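Local atomic coordinates of alanine glyoxylate transaminase (Thermococcus litoralis, PDB entry 2ZC0), a protein that probably catalyses the pyridoxal-phosphate-dependent transfer of an amino group from alanine to glyoxylate, working as a homodimer. Residues Glu95-Pro98 with Glu99-Val102; Leu201-Ala204 with Ser205-Leu209; Ile286-Glu289 with Tyr290-Gly294. All coordinates share one frame; numbering follows the deposited sequence.

Interaction 1. Residues Glu95-Pro98 with Glu99-Val102; sequences EVSP and ENIV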
ATOM      1  N   GLU A  95      23.776  15.006 -23.871  1.00 54.47           N
ATOM      2  CA  GLU A  95      23.811  16.413 -23.490  1.00 55.30           C
ATOM      3  C   GLU A  95      22.835  16.546 -22.318  1.00 52.37           C
ATOM      4  O   GLU A  95      21.626  16.611 -22.519  1.00 52.37           O
ATOM      5  CB  GLU A  95      23.352  17.293 -24.659  1.00 59.06           C
ATOM      6  CG  GLU A  95      23.480  18.798 -24.418  1.00 63.93           C
ATOM      7  CD  GLU A  95      24.924  19.286 -24.469  1.00 68.00           C
ATOM      8  OE1 GLU A  95      25.615  18.991 -25.474  1.00 70.00           O
ATOM      9  OE2 GLU A  95      25.364  19.967 -23.513  1.00 67.69           O
ATOM     10  N   VAL A  96      23.360  16.567 -21.098  1.00 48.81           N
ATOM     11  CA  VAL A  96      22.517  16.680 -19.910  1.00 46.55           C
ATOM     12  C   VAL A  96      23.052  17.732 -18.955  1.00 43.98           C
ATOM     13  O   VAL A  96      24.257  17.916 -18.839  1.00 43.36           O
ATOM     14  CB  VAL A  96      22.464  15.344 -19.123  1.00 47.37           C
ATOM     15  CG1 VAL A  96      23.839  15.018 -18.566  1.00 47.73           C
ATOM     16  CG2 VAL A  96      21.469  15.443 -17.983  1.00 49.17           C
ATOM     17  N   SER A  97      22.153  18.410 -18.255  1.00 41.89           N
ATOM     18  CA  SER A  97      22.561  19.425 -17.295  1.00 41.23           C
ATOM     19  C   SER A  97      23.046  18.780 -15.991  1.00 41.85           C
ATOM     20  O   SER A  97      22.545  17.743 -15.577  1.00 41.58           O
ATOM     21  CB  SER A  97      21.392  20.361 -16.984  1.00 40.49           C
ATOM     22  OG  SER A  97      21.698  21.178 -15.867  1.00 43.38           O
ATOM     23  N   PRO A  98      24.037  19.391 -15.330  1.00 43.06           N
ATOM     24  CA  PRO A  98      24.554  18.841 -14.072  1.00 42.41           C
ATOM     25  C   PRO A  98      23.490  18.822 -12.982  1.00 42.31           C
ATOM     26  O   PRO A  98      23.595  18.077 -12.004  1.00 41.86           O
ATOM     27  CB  PRO A  98      25.706  19.785 -13.732  1.00 43.12           C
ATOM     28  CG  PRO A  98      26.190  20.228 -15.079  1.00 43.27           C
ATOM     29  CD  PRO A  98      24.880  20.502 -15.803  1.00 43.41           C
ATOM     30  N   GLU A  99      22.471  19.659 -13.158  1.00 42.75           N
ATOM     31  CA  GLU A  99      21.373  19.767 -12.208  1.00 42.67           C
ATOM     32  C   GLU A  99      20.423  18.573 -12.266  1.00 42.51           C
ATOM     33  O   GLU A  99      19.708  18.307 -11.302  1.00 43.39           O
ATOM     34  CB  GLU A  99      20.580  21.060 -12.466  1.00 44.79           C
ATOM     35  CG  GLU A  99      21.391  22.341 -12.296  1.00 46.54           C
ATOM     36  CD  GLU A  99      22.121  22.393 -10.960  1.00 49.35           C
ATOM     37  OE1 GLU A  99      23.326  22.733 -10.963  1.00 50.80           O
ATOM     38  OE2 GLU A  99      21.497  22.095  -9.917  1.00 49.24           O
ATOM     39  N   ASN A 100      20.414  17.857 -13.389  1.00 41.58           N
ATOM     40  CA  ASN A 100      19.531  16.705 -13.549  1.00 39.28           C
ATOM     41  C   ASN A 100      20.240  15.386 -13.250  1.00 38.48           C
ATOM     42  O   ASN A 100      19.764  14.310 -13.616  1.00 37.80           O
ATOM     43  CB  ASN A 100      18.953  16.687 -14.963  1.00 40.78           C
ATOM     44  CG  ASN A 100      17.999  17.846 -15.222  1.00 42.13           C
ATOM     45  OD1 ASN A 100      16.788  17.708 -15.097  1.00 46.40           O
ATOM     46  ND2 ASN A 100      18.545  18.992 -15.580  1.00 44.42           N
ATOM     47  N   ILE A 101      21.382  15.476 -12.580  1.00 38.04           N
ATOM     48  CA  ILE A 101      22.139  14.285 -12.234  1.00 38.15           C
ATOM     49  C   ILE A 101      22.097  14.101 -10.725  1.00 37.20           C
ATOM     50  O   ILE A 101      22.392  15.025  -9.980  1.00 40.55           O
ATOM     51  CB  ILE A 101      23.618  14.393 -12.708  1.00 38.08           C
ATOM     52  CG1 ILE A 101      23.685  14.316 -14.240  1.00 36.93           C
ATOM     53  CG2 ILE A 101      24.460  13.303 -12.064  1.00 34.31           C
ATOM     54  CD1 ILE A 101      25.113  14.397 -14.807  1.00 37.62           C
ATOM     55  N   VAL A 102      21.694  12.914 -10.288  1.00 37.51           N
ATOM     56  CA  VAL A 102      21.619  12.590  -8.868  1.00 36.35           C
ATOM     57  C   VAL A 102      22.549  11.397  -8.622  1.00 34.82           C
ATOM     58  O   VAL A 102      22.315  10.311  -9.156  1.00 31.06           O
ATOM     59  CB  VAL A 102      20.172  12.193  -8.442  1.00 35.35           C
ATOM     60  CG1 VAL A 102      20.122  11.920  -6.943  1.00 36.82           C
ATOM     61  CG2 VAL A 102      19.194  13.294  -8.824  1.00 33.13           C
TER

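Interaction 2. Residues Leu201-Ala204 with Ser205-Leu209; sequences LEIA and SKYDL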
ATOM      1  N   LEU A 201      11.214   4.046 -28.652  1.00 42.19           N
ATOM      2  CA  LEU A 201      10.852   5.428 -28.370  1.00 43.70           C
ATOM      3  C   LEU A 201       9.491   5.774 -28.981  1.00 44.74           C
ATOM      4  O   LEU A 201       8.700   6.488 -28.368  1.00 46.14           O
ATOM      5  CB  LEU A 201      11.928   6.374 -28.904  1.00 42.96           C
ATOM      6  CG  LEU A 201      13.240   6.331 -28.107  1.00 43.87           C
ATOM      7  CD1 LEU A 201      14.273   7.223 -28.775  1.00 45.47           C
ATOM      8  CD2 LEU A 201      12.992   6.793 -26.681  1.00 40.08           C
ATOM      9  N   GLU A 202       9.201   5.270 -30.178  1.00 45.85           N
ATOM     10  CA  GLU A 202       7.906   5.559 -30.797  1.00 46.44           C
ATOM     11  C   GLU A 202       6.766   4.959 -29.967  1.00 44.89           C
ATOM     12  O   GLU A 202       5.769   5.621 -29.692  1.00 42.69           O
ATOM     13  CB  GLU A 202       7.846   5.002 -32.225  1.00 51.35           C
ATOM     14  CG  GLU A 202       8.673   5.766 -33.264  1.00 57.73           C
ATOM     15  CD  GLU A 202       8.764   5.015 -34.589  1.00 61.65           C
ATOM     16  OE1 GLU A 202       7.707   4.547 -35.080  1.00 64.33           O
ATOM     17  OE2 GLU A 202       9.887   4.895 -35.140  1.00 66.41           O
ATOM     18  N   ILE A 203       6.924   3.701 -29.574  1.00 43.85           N
ATOM     19  CA  ILE A 203       5.915   3.019 -28.777  1.00 43.99           C
ATOM     20  C   ILE A 203       5.666   3.715 -27.437  1.00 43.66           C
ATOM     21  O   ILE A 203       4.518   3.843 -26.995  1.00 41.48           O
ATOM     22  CB  ILE A 203       6.321   1.557 -28.547  1.00 45.37           C
ATOM     23  CG1 ILE A 203       6.278   0.824 -29.897  1.00 45.33           C
ATOM     24  CG2 ILE A 203       5.405   0.903 -27.514  1.00 42.75           C
ATOM     25  CD1 ILE A 203       6.622  -0.643 -29.821  1.00 46.69           C
ATOM     26  N   ALA A 204       6.739   4.178 -26.803  1.00 43.94           N
ATOM     27  CA  ALA A 204       6.609   4.880 -25.534  1.00 45.90           C
ATOM     28  C   ALA A 204       5.758   6.123 -25.762  1.00 46.63           C
ATOM     29  O   ALA A 204       4.832   6.408 -24.996  1.00 46.42           O
ATOM     30  CB  ALA A 204       7.979   5.278 -25.000  1.00 45.23           C
ATOM     31  N   SER A 205       6.067   6.855 -26.826  1.00 46.45           N
ATOM     32  CA  SER A 205       5.323   8.064 -27.147  1.00 47.29           C
ATOM     33  C   SER A 205       3.886   7.731 -27.523  1.00 47.32           C
ATOM     34  O   SER A 205       2.946   8.414 -27.107  1.00 48.96           O
ATOM     35  CB  SER A 205       6.004   8.804 -28.303  1.00 48.47           C
ATOM     36  OG  SER A 205       5.177   9.844 -28.796  1.00 52.89           O
ATOM     37  N   LYS A 206       3.718   6.669 -28.302  1.00 46.14           N
ATOM     38  CA  LYS A 206       2.397   6.247 -28.758  1.00 45.96           C
ATOM     39  C   LYS A 206       1.476   5.845 -27.615  1.00 44.35           C
ATOM     40  O   LYS A 206       0.284   6.114 -27.653  1.00 43.62           O
ATOM     41  CB  LYS A 206       2.536   5.076 -29.747  1.00 47.72           C
ATOM     42  CG  LYS A 206       1.211   4.543 -30.271  1.00 49.28           C
ATOM     43  CD  LYS A 206       1.427   3.470 -31.322  1.00 50.85           C
ATOM     44  CE  LYS A 206       0.104   2.923 -31.841  1.00 51.10           C
ATOM     45  NZ  LYS A 206       0.338   1.852 -32.867  1.00 53.03           N
ATOM     46  N   TYR A 207       2.023   5.189 -26.601  1.00 44.38           N
ATOM     47  CA  TYR A 207       1.209   4.766 -25.469  1.00 43.40           C
ATOM     48  C   TYR A 207       1.418   5.625 -24.235  1.00 42.86           C
ATOM     49  O   TYR A 207       0.822   5.373 -23.185  1.00 44.62           O
ATOM     50  CB  TYR A 207       1.500   3.304 -25.154  1.00 42.73           C
ATOM     51  CG  TYR A 207       1.028   2.373 -26.246  1.00 42.51           C
ATOM     52  CD1 TYR A 207      -0.312   1.988 -26.330  1.00 41.75           C
ATOM     53  CD2 TYR A 207       1.909   1.912 -27.224  1.00 43.59           C
ATOM     54  CE1 TYR A 207      -0.762   1.165 -27.365  1.00 43.76           C
ATOM     55  CE2 TYR A 207       1.464   1.089 -28.267  1.00 43.33           C
ATOM     56  CZ  TYR A 207       0.132   0.726 -28.324  1.00 42.77           C
ATOM     57  OH  TYR A 207      -0.308  -0.078 -29.339  1.00 47.87           O
ATOM     58  N   ASP A 208       2.255   6.647 -24.367  1.00 42.06           N
ATOM     59  CA  ASP A 208       2.536   7.557 -23.259  1.00 40.35           C
ATOM     60  C   ASP A 208       3.041   6.770 -22.054  1.00 39.37           C
ATOM     61  O   ASP A 208       2.347   6.609 -21.050  1.00 39.08           O
ATOM     62  CB  ASP A 208       1.278   8.351 -22.905  1.00 41.80           C
ATOM     63  CG  ASP A 208       1.542   9.450 -21.882  1.00 46.60           C
ATOM     64  OD1 ASP A 208       2.711   9.897 -21.748  1.00 42.91           O
ATOM     65  OD2 ASP A 208       0.564   9.872 -21.223  1.00 49.67           O
ATOM     66  N   LEU A 209       4.269   6.279 -22.182  1.00 37.58           N
ATOM     67  CA  LEU A 209       4.919   5.501 -21.143  1.00 36.01           C
ATOM     68  C   LEU A 209       6.290   6.110 -20.866  1.00 34.23           C
ATOM     69  O   LEU A 209       6.818   6.877 -21.668  1.00 32.67           O
ATOM     70  CB  LEU A 209       5.070   4.037 -21.604  1.00 36.17           C
ATOM     71  CG  LEU A 209       3.776   3.238 -21.848  1.00 36.31           C
ATOM     72  CD1 LEU A 209       4.063   1.923 -22.567  1.00 33.84           C
ATOM     73  CD2 LEU A 209       3.112   2.969 -20.518  1.00 37.05           C
TER

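Interaction 3. Residues Ile286-Glu289 with Tyr290-Gly294; sequences IALE and YLKRG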
ATOM      1  N   ILE A 286      37.167  10.525  -5.352  1.00 44.29           N
ATOM      2  CA  ILE A 286      38.049   9.654  -6.118  1.00 43.43           C
ATOM      3  C   ILE A 286      37.613   9.694  -7.587  1.00 43.84           C
ATOM      4  O   ILE A 286      38.447   9.789  -8.493  1.00 43.83           O
ATOM      5  CB  ILE A 286      37.984   8.189  -5.628  1.00 43.56           C
ATOM      6  CG1 ILE A 286      38.702   8.033  -4.285  1.00 42.44           C
ATOM      7  CG2 ILE A 286      38.630   7.263  -6.659  1.00 44.77           C
ATOM      8  CD1 ILE A 286      38.756   6.591  -3.801  1.00 36.78           C
ATOM      9  N   ALA A 287      36.303   9.616  -7.809  1.00 44.75           N
ATOM     10  CA  ALA A 287      35.719   9.639  -9.152  1.00 44.98           C
ATOM     11  C   ALA A 287      35.893  10.997  -9.822  1.00 45.35           C
ATOM     12  O   ALA A 287      36.018  11.086 -11.046  1.00 45.09           O
ATOM     13  CB  ALA A 287      34.226   9.290  -9.082  1.00 43.56           C
ATOM     14  N   LEU A 288      35.884  12.051  -9.011  1.00 46.68           N
ATOM     15  CA  LEU A 288      36.043  13.407  -9.516  1.00 47.53           C
ATOM     16  C   LEU A 288      37.439  13.611 -10.097  1.00 49.59           C
ATOM     17  O   LEU A 288      37.589  14.176 -11.181  1.00 49.22           O
ATOM     18  CB  LEU A 288      35.796  14.424  -8.401  1.00 46.18           C
ATOM     19  CG  LEU A 288      36.014  15.889  -8.789  1.00 44.41           C
ATOM     20  CD1 LEU A 288      35.116  16.264  -9.960  1.00 43.58           C
ATOM     21  CD2 LEU A 288      35.735  16.768  -7.591  1.00 45.22           C
ATOM     22  N   GLU A 289      38.457  13.163  -9.365  1.00 50.39           N
ATOM     23  CA  GLU A 289      39.839  13.284  -9.818  1.00 51.63           C
ATOM     24  C   GLU A 289      40.087  12.359 -10.997  1.00 51.10           C
ATOM     25  O   GLU A 289      40.732  12.737 -11.971  1.00 50.34           O
ATOM     26  CB  GLU A 289      40.815  12.934  -8.693  1.00 53.21           C
ATOM     27  CG  GLU A 289      41.037  14.058  -7.702  1.00 58.28           C
ATOM     28  CD  GLU A 289      41.451  15.349  -8.387  1.00 59.82           C
ATOM     29  OE1 GLU A 289      42.440  15.333  -9.149  1.00 58.65           O
ATOM     30  OE2 GLU A 289      40.780  16.378  -8.161  1.00 62.07           O
ATOM     31  N   TYR A 290      39.574  11.138 -10.896  1.00 51.30           N
ATOM     32  CA  TYR A 290      39.722  10.154 -11.955  1.00 50.19           C
ATOM     33  C   TYR A 290      39.295  10.786 -13.276  1.00 52.38           C
ATOM     34  O   TYR A 290      40.004  10.707 -14.279  1.00 51.82           O
ATOM     35  CB  TYR A 290      38.843   8.948 -11.651  1.00 48.70           C
ATOM     36  CG  TYR A 290      38.872   7.865 -12.703  1.00 48.09           C
ATOM     37  CD1 TYR A 290      39.776   6.805 -12.620  1.00 47.76           C
ATOM     38  CD2 TYR A 290      37.985   7.892 -13.777  1.00 47.02           C
ATOM     39  CE1 TYR A 290      39.791   5.799 -13.583  1.00 48.59           C
ATOM     40  CE2 TYR A 290      37.996   6.892 -14.746  1.00 48.84           C
ATOM     41  CZ  TYR A 290      38.901   5.851 -14.643  1.00 48.21           C
ATOM     42  OH  TYR A 290      38.919   4.871 -15.605  1.00 46.75           O
ATOM     43  N   LEU A 291      38.134  11.431 -13.270  1.00 53.27           N
ATOM     44  CA  LEU A 291      37.626  12.056 -14.480  1.00 54.32           C
ATOM     45  C   LEU A 291      38.420  13.285 -14.906  1.00 55.60           C
ATOM     46  O   LEU A 291      38.822  13.394 -16.064  1.00 55.34           O
ATOM     47  CB  LEU A 291      36.153  12.433 -14.306  1.00 53.64           C
ATOM     48  CG  LEU A 291      35.160  11.272 -14.205  1.00 52.88           C
ATOM     49  CD1 LEU A 291      33.754  11.843 -14.088  1.00 50.11           C
ATOM     50  CD2 LEU A 291      35.268  10.363 -15.432  1.00 49.46           C
ATOM     51  N   LYS A 292      38.648  14.203 -13.971  1.00 56.86           N
ATOM     52  CA  LYS A 292      39.388  15.428 -14.256  1.00 59.42           C
ATOM     53  C   LYS A 292      40.804  15.209 -14.787  1.00 60.08           C
ATOM     54  O   LYS A 292      41.291  16.002 -15.589  1.00 59.74           O
ATOM     55  CB  LYS A 292      39.452  16.318 -13.006  1.00 60.13           C
ATOM     56  CG  LYS A 292      38.220  17.198 -12.786  1.00 61.64           C
ATOM     57  CD  LYS A 292      38.388  18.110 -11.570  1.00 63.45           C
ATOM     58  CE  LYS A 292      37.161  19.013 -11.383  1.00 66.35           C
ATOM     59  NZ  LYS A 292      37.205  19.824 -10.126  1.00 65.63           N
ATOM     60  N   ARG A 293      41.454  14.134 -14.344  1.00 60.56           N
ATOM     61  CA  ARG A 293      42.819  13.838 -14.765  1.00 60.78           C
ATOM     62  C   ARG A 293      42.908  13.004 -16.044  1.00 60.30           C
ATOM     63  O   ARG A 293      43.996  12.627 -16.476  1.00 60.85           O
ATOM     64  CB  ARG A 293      43.571  13.153 -13.623  1.00 61.38           C
ATOM     65  CG  ARG A 293      43.513  13.959 -12.337  1.00 65.14           C
ATOM     66  CD  ARG A 293      44.838  13.997 -11.608  1.00 68.59           C
ATOM     67  NE  ARG A 293      44.937  13.012 -10.539  1.00 71.03           N
ATOM     68  CZ  ARG A 293      46.000  12.887  -9.748  1.00 73.88           C
ATOM     69  NH1 ARG A 293      47.043  13.688  -9.916  1.00 74.60           N
ATOM     70  NH2 ARG A 293      46.021  11.970  -8.788  1.00 74.76           N
ATOM     71  N   GLY A 294      41.759  12.723 -16.646  1.00 59.76           N
ATOM     72  CA  GLY A 294      41.726  11.962 -17.883  1.00 58.53           C
ATOM     73  C   GLY A 294      42.119  10.502 -17.810  1.00 57.99           C
ATOM     74  O   GLY A 294      42.583   9.939 -18.805  1.00 58.63           O
TER

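Interaction 1. Residues Glu95-Pro98 with Glu99-Val102
Val-96 and Ile-101 meet through their methyl groups across a tight reversal of the chain, CG1 of Val-96 lying 4.0 Å from CD1 of Ile-101. The two side chains cross at about a right angle, and the methyl of the isoleucine arrives at the end of an extended arm that points back to Val-96. In Val-96 the CG1 branch sits between the backbone N and the carbonyl carbon (chi1 65°), which turns it to Ile-101, while CG2 passes Asn-100, whose side chain points the opposite way, at 4.1 Å from its CB. Ser-97 opens the turn and serves it twice. Its hydroxyl lies anti to the backbone N (chi1 169°) and beside the carbonyl carbon, where OG accepts the N-H of Glu-99, two residues on, at 3.2 Å in a fairly straight bond (159°). This ring is an ST turn, and it is laid over a type I beta turn in which the carbonyl O of Ser-97 takes the N-H of Asn-100 at 3.1 Å, the donor standing well above the carbonyl plane. A second turn follows at once, closed by a weak bond from Ile-101 N to Pro-98 O at 3.5 Å. Together they bring the loop after helix 78-91 into strand 101-104, an outermost strand of the large mixed sheet within this chain, beside strand 256-259. The ring of Pro-98 restricts phi at the first corner of the turn and packs on Glu-82 and Ala-85 of helix 78-91. CB of Glu-99 lies 3.6 Å from OG of Ser-97, and beyond it the carboxylate makes a long, weak ion pair with Arg-81. Ile-101 is buried and touches Leu-84 of helix 78-91 and Trp-257 of strand 256-259.

Interaction 2. Residues Leu201-Ala204 with Ser205-Leu209
Ser-205, near the C-terminal end of helix 194-207, gives its N-H to the O of Leu-201 at 3.1 Å; its hydroxyl bonds to Glu-236. Lys-206 N follows with a short bond to the O of Glu-202 (2.7 Å), while the extended lysine chain carries NZ to a salt bridge with Glu-162 and lays CG over one face of the Tyr-207 ring. That tyrosine donates its N-H to Ile-203 O and lies side by side with Ile-203, whose CG2 touches CD2 of the ring at 3.7 Å. The CG2 branch lies anti to the isoleucine's backbone N, on the side where the ring lies. This helix is the crossover of a beta-alpha-beta unit, joining strands 175-180 and 210-214, and Ile-203 and Tyr-207 pack on helix 158-170. Tyr-207 OH also bonds to Glu-162, so an alanine here would probably leave Ile-203 CG2 without its aromatic neighbour and Glu-162 with one partner fewer. Asp-208, with positive phi (56°), is the C-prime residue of a Schellman motif; its carboxylate binds Arg-238, Lys-5 of the second subunit and Tyr-6 of the third subunit. Leu-209 N then returns to the O of Ala-204 at 2.9 Å.

Interaction 3. Residues Ile286-Glu289 with Tyr290-Gly294
Glu-289 and Arg-293, one helical turn apart, bring a carboxylate and a guanidinium together with their planes 67° apart. OE1 of Glu-289 lies 3.7 Å from NE of Arg-293, well out of the guanidinium plane, so the long salt bridge rests on charge and no N-H points at the oxygen. The same OE1 touches the aliphatic part of the arginine, 3.6 Å from CG. Both chains are bent, the glutamate at chi2 (-53°) and the arginine at chi2 and chi3, and NH2 of the arginine goes on to its stronger partner, Glu-60. The ring of Tyr-290 turns instead into the protein, where it packs on Leu-54, Val-248, Leu-249 and, from helix 295-322, on Tyr-295, Phe-296 and His-300.

Helix 281-292 runs out through regular bonds, the last from Arg-293 N to Glu-289 O at 2.8 Å. Leu-288 and Lys-292 lie side by side and point the same way, CD1 of the leucine 3.7 Å from CE of the lysine, and both rest on Glu-83 of helix 78-91. Leu-291 leans over the O of Ala-287, with CG 3.3 Å away. Gly-294 closes the helix in a Schellman motif, its N bonded to Leu-291 O at 3.1 Å, and is also the N-cap of helix 295-322; its positive phi (69°) suits a residue without a side chain. With no hydrogen bond at the buried NE, the hold of Glu-289 on Arg-293 is probably loose and electrostatic, and the positive charges of Lys-292 and Arg-293 at the C-terminal end of the helix probably interact favourably with its dipole.

From the N terminus, the three contacts follow one another in series; none nests in or crosses another, and each closes a local turn of the chain. Interaction 1 turns the loop after helix 78-91 into a strand that is outermost, within this chain, in the large sheet. Interaction 2 ends the crossover helix 194-207 just before strand 210-214, deeper in the same sheet, with its centre 23 Å from that of interaction 1. Interaction 3 marks the junction of helices 281-292 and 295-322. Its nearest atoms are about 9 Å from those of interaction 1, and helix 78-91 packs against side chains of both, whereas interactions 2 and 3 are 37 Å apart between centres.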